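Local coordinates for peptidoglycan-recognition protein (Apis mellifera, PDB 5XZ3) that probably recognises bacterial peptidoglycan as an innate immune sensor of the honey bee, using a domain of the N-acetylmuramoyl-L-alanine amidase family, at residues 86-91 with 128-133. Numbering follows the deposited sequence.
Sequences CGWNHE and ILCGKS
The six-membered half of the W88 indole lies against the backbone of G131, and from 86-91 this side chain alone touches 128-133, at the end of helix 118-133. Its outermost carbon, W88 CH2, comes within 3.6 Å of G131 CA and close to G131 N as well, approaching the helix obliquely. Alongside, W88 CZ2 reaches C130 SG at 4.3 Å, a looser apolar touch. The side chain leaves the backbone toward the helix, and CG, anti to the carbonyl carbon and beside the backbone N (chi1 -67°), carries the ring on to G131, while the CA atoms of W88 and G131 remain 8.1 Å apart. Glycine is what permits so near an approach: a beta carbon modelled on G131 would fall 2.8 Å from W88 CH2, too close for two carbons. Elsewhere the indole meets F74 edge-to-face and touches I103 of strand 102-107, so the tryptophan ties loop, central sheet and helix together. Trimming W88 to an alanine is likely to open a gap beside G131 and remove the ring partner of F74 and the apolar neighbour of C130 SG. No hydrogen bond or salt bridge spans the two segments; their association is an example of a large aromatic fitted to a glycine on a helix, and the contact therefore rests on van der Waals packing and on the absence of a side chain at G131.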
ATOM      1  N   CYS A  86      -6.137  -4.814   2.953  1.00 29.04           N
ATOM      2  CA  CYS A  86      -7.047  -5.699   2.234  1.00 31.37           C
ATOM      3  C   CYS A  86      -6.322  -6.741   1.334  1.00 30.08           C
ATOM      4  O   CYS A  86      -6.949  -7.668   0.805  1.00 31.63           O
ATOM      5  CB  CYS A  86      -8.160  -4.906   1.539  1.00 33.16           C
ATOM      6  SG  CYS A  86      -7.592  -3.834   0.225  1.00 36.75           S
ATOM      7  N   GLY A  87      -5.001  -6.617   1.218  1.00 27.51           N
ATOM      8  CA  GLY A  87      -4.162  -7.649   0.603  1.00 26.61           C
ATOM      9  C   GLY A  87      -4.155  -7.662  -0.918  1.00 26.06           C
ATOM     10  O   GLY A  87      -4.675  -6.734  -1.561  1.00 25.84           O
ATOM     11  N   TRP A  88      -3.559  -8.713  -1.482  1.00 25.80           N
ATOM     12  CA  TRP A  88      -3.403  -8.853  -2.937  1.00 26.51           C
ATOM     13  C   TRP A  88      -4.738  -9.119  -3.650  1.00 26.88           C
ATOM     14  O   TRP A  88      -4.894  -8.758  -4.813  1.00 27.71           O
ATOM     15  CB  TRP A  88      -2.500 -10.046  -3.274  1.00 27.42           C
ATOM     16  CG  TRP A  88      -1.057  -9.961  -2.888  1.00 28.03           C
ATOM     17  CD1 TRP A  88      -0.394 -10.771  -1.998  1.00 29.02           C
ATOM     18  CD2 TRP A  88      -0.080  -9.060  -3.413  1.00 28.18           C
ATOM     19  NE1 TRP A  88       0.929 -10.415  -1.929  1.00 29.49           N
ATOM     20  CE2 TRP A  88       1.152  -9.368  -2.784  1.00 28.25           C
ATOM     21  CE3 TRP A  88      -0.128  -8.000  -4.339  1.00 27.64           C
ATOM     22  CZ2 TRP A  88       2.329  -8.667  -3.060  1.00 28.66           C
ATOM     23  CZ3 TRP A  88       1.050  -7.304  -4.619  1.00 28.57           C
ATOM     24  CH2 TRP A  88       2.260  -7.638  -3.966  1.00 27.87           C
ATOM     25  N   ASN A  89      -5.674  -9.786  -2.964  1.00 26.84           N
ATOM     26  CA  ASN A  89      -6.832 -10.366  -3.642  1.00 27.35           C
ATOM     27  C   ASN A  89      -8.155  -9.618  -3.521  1.00 27.48           C
ATOM     28  O   ASN A  89      -9.068  -9.908  -4.286  1.00 27.93           O
ATOM     29  CB  ASN A  89      -7.056 -11.810  -3.206  1.00 27.80           C
ATOM     30  CG  ASN A  89      -6.074 -12.749  -3.843  1.00 28.62           C
ATOM     31  OD1 ASN A  89      -6.165 -13.071  -5.046  1.00 31.07           O
ATOM     32  ND2 ASN A  89      -5.108 -13.169  -3.071  1.00 27.26           N
ATOM     33  N   HIS A  90      -8.257  -8.684  -2.578  1.00 26.72           N
ATOM     34  CA  HIS A  90      -9.537  -8.031  -2.286  1.00 27.97           C
ATOM     35  C   HIS A  90      -9.546  -6.601  -2.781  1.00 28.11           C
ATOM     36  O   HIS A  90      -8.583  -5.872  -2.548  1.00 29.04           O
ATOM     37  CB  HIS A  90      -9.822  -8.019  -0.783  1.00 27.69           C
ATOM     38  CG  HIS A  90      -9.806  -9.365  -0.139  1.00 29.39           C
ATOM     39  ND1 HIS A  90      -9.766  -9.518   1.230  1.00 30.07           N
ATOM     40  CD2 HIS A  90      -9.784 -10.618  -0.658  1.00 29.74           C
ATOM     41  CE1 HIS A  90      -9.746 -10.805   1.528  1.00 30.81           C
ATOM     42  NE2 HIS A  90      -9.766 -11.493   0.401  1.00 30.83           N
ATOM     43  N   GLU A  91     -10.620  -6.195  -3.462  1.00 30.06           N
ATOM     44  CA  GLU A  91     -10.762  -4.817  -3.944  1.00 30.14           C
ATOM     45  C   GLU A  91     -10.743  -3.843  -2.755  1.00 30.09           C
ATOM     46  O   GLU A  91     -11.490  -4.017  -1.791  1.00 29.21           O
ATOM     47  CB  GLU A  91     -12.056  -4.685  -4.761  1.00 33.34           C
ATOM     48  CG  GLU A  91     -12.360  -3.288  -5.271  1.00 36.28           C
ATOM     49  CD  GLU A  91     -13.761  -3.136  -5.837  1.00 40.08           C
ATOM     50  OE1 GLU A  91     -14.311  -4.133  -6.388  1.00 41.36           O
ATOM     51  OE2 GLU A  91     -14.295  -2.001  -5.751  1.00 41.91           O
ATOM     52  N   ILE A 128       6.521  -4.829  -4.596  1.00 25.33           N
ATOM     53  CA  ILE A 128       6.179  -4.764  -6.010  1.00 25.58           C
ATOM     54  C   ILE A 128       6.816  -5.947  -6.759  1.00 26.38           C
ATOM     55  O   ILE A 128       6.124  -6.676  -7.497  1.00 25.33           O
ATOM     56  CB  ILE A 128       6.537  -3.383  -6.619  1.00 25.18           C
ATOM     57  CG1 ILE A 128       5.558  -2.322  -6.075  1.00 25.57           C
ATOM     58  CG2 ILE A 128       6.458  -3.424  -8.149  1.00 25.66           C
ATOM     59  CD1 ILE A 128       6.052  -0.888  -6.169  1.00 25.61           C
ATOM     60  N   LEU A 129       8.105  -6.162  -6.527  1.00 26.59           N
ATOM     61  CA  LEU A 129       8.811  -7.307  -7.118  1.00 28.00           C
ATOM     62  C   LEU A 129       8.192  -8.657  -6.732  1.00 28.52           C
ATOM     63  O   LEU A 129       8.036  -9.517  -7.589  1.00 28.52           O
ATOM     64  CB  LEU A 129      10.314  -7.253  -6.787  1.00 29.44           C
ATOM     65  CG  LEU A 129      11.122  -6.051  -7.353  1.00 30.19           C
ATOM     66  CD1 LEU A 129      12.570  -6.125  -6.877  1.00 31.68           C
ATOM     67  CD2 LEU A 129      11.088  -5.953  -8.877  1.00 31.27           C
ATOM     68  N   CYS A 130       7.837  -8.827  -5.457  1.00 28.70           N
ATOM     69  CA  CYS A 130       7.114 -10.016  -4.990  1.00 30.34           C
ATOM     70  C   CYS A 130       5.827 -10.276  -5.765  1.00 27.94           C
ATOM     71  O   CYS A 130       5.589 -11.406  -6.208  1.00 27.74           O
ATOM     72  CB  CYS A 130       6.790  -9.912  -3.503  1.00 34.01           C
ATOM     73  SG  CYS A 130       5.727 -11.259  -2.937  1.00 45.59           S
ATOM     74  N   GLY A 131       5.004  -9.237  -5.914  1.00 25.46           N
ATOM     75  CA  GLY A 131       3.769  -9.323  -6.704  1.00 24.61           C
ATOM     76  C   GLY A 131       3.999  -9.740  -8.147  1.00 24.70           C
ATOM     77  O   GLY A 131       3.248 -10.568  -8.690  1.00 23.65           O
ATOM     78  N   LYS A 132       5.030  -9.164  -8.775  1.00 24.98           N
ATOM     79  CA  LYS A 132       5.398  -9.547 -10.139  1.00 26.72           C
ATOM     80  C   LYS A 132       5.872 -11.000 -10.156  1.00 27.57           C
ATOM     81  O   LYS A 132       5.424 -11.790 -10.987  1.00 27.43           O
ATOM     82  CB  LYS A 132       6.495  -8.640 -10.694  1.00 27.94           C
ATOM     83  CG  LYS A 132       6.075  -7.204 -10.894  1.00 28.41           C
ATOM     84  CD  LYS A 132       7.178  -6.341 -11.533  1.00 29.58           C
ATOM     85  CE  LYS A 132       7.262  -6.579 -13.036  1.00 31.40           C
ATOM     86  NZ  LYS A 132       8.106  -5.561 -13.748  1.00 32.24           N
ATOM     87  N   SER A 133       6.722 -11.358  -9.186  1.00 27.86           N
ATOM     88  CA  SER A 133       7.304 -12.700  -9.109  1.00 29.43           C
ATOM     89  C   SER A 133       6.243 -13.790  -8.986  1.00 29.82           C
ATOM     90  O   SER A 133       6.399 -14.872  -9.557  1.00 30.14           O
ATOM     91  CB  SER A 133       8.299 -12.820  -7.954  1.00 29.74           C
ATOM     92  OG  SER A 133       8.922 -14.108  -7.980  1.00 31.76           O
TER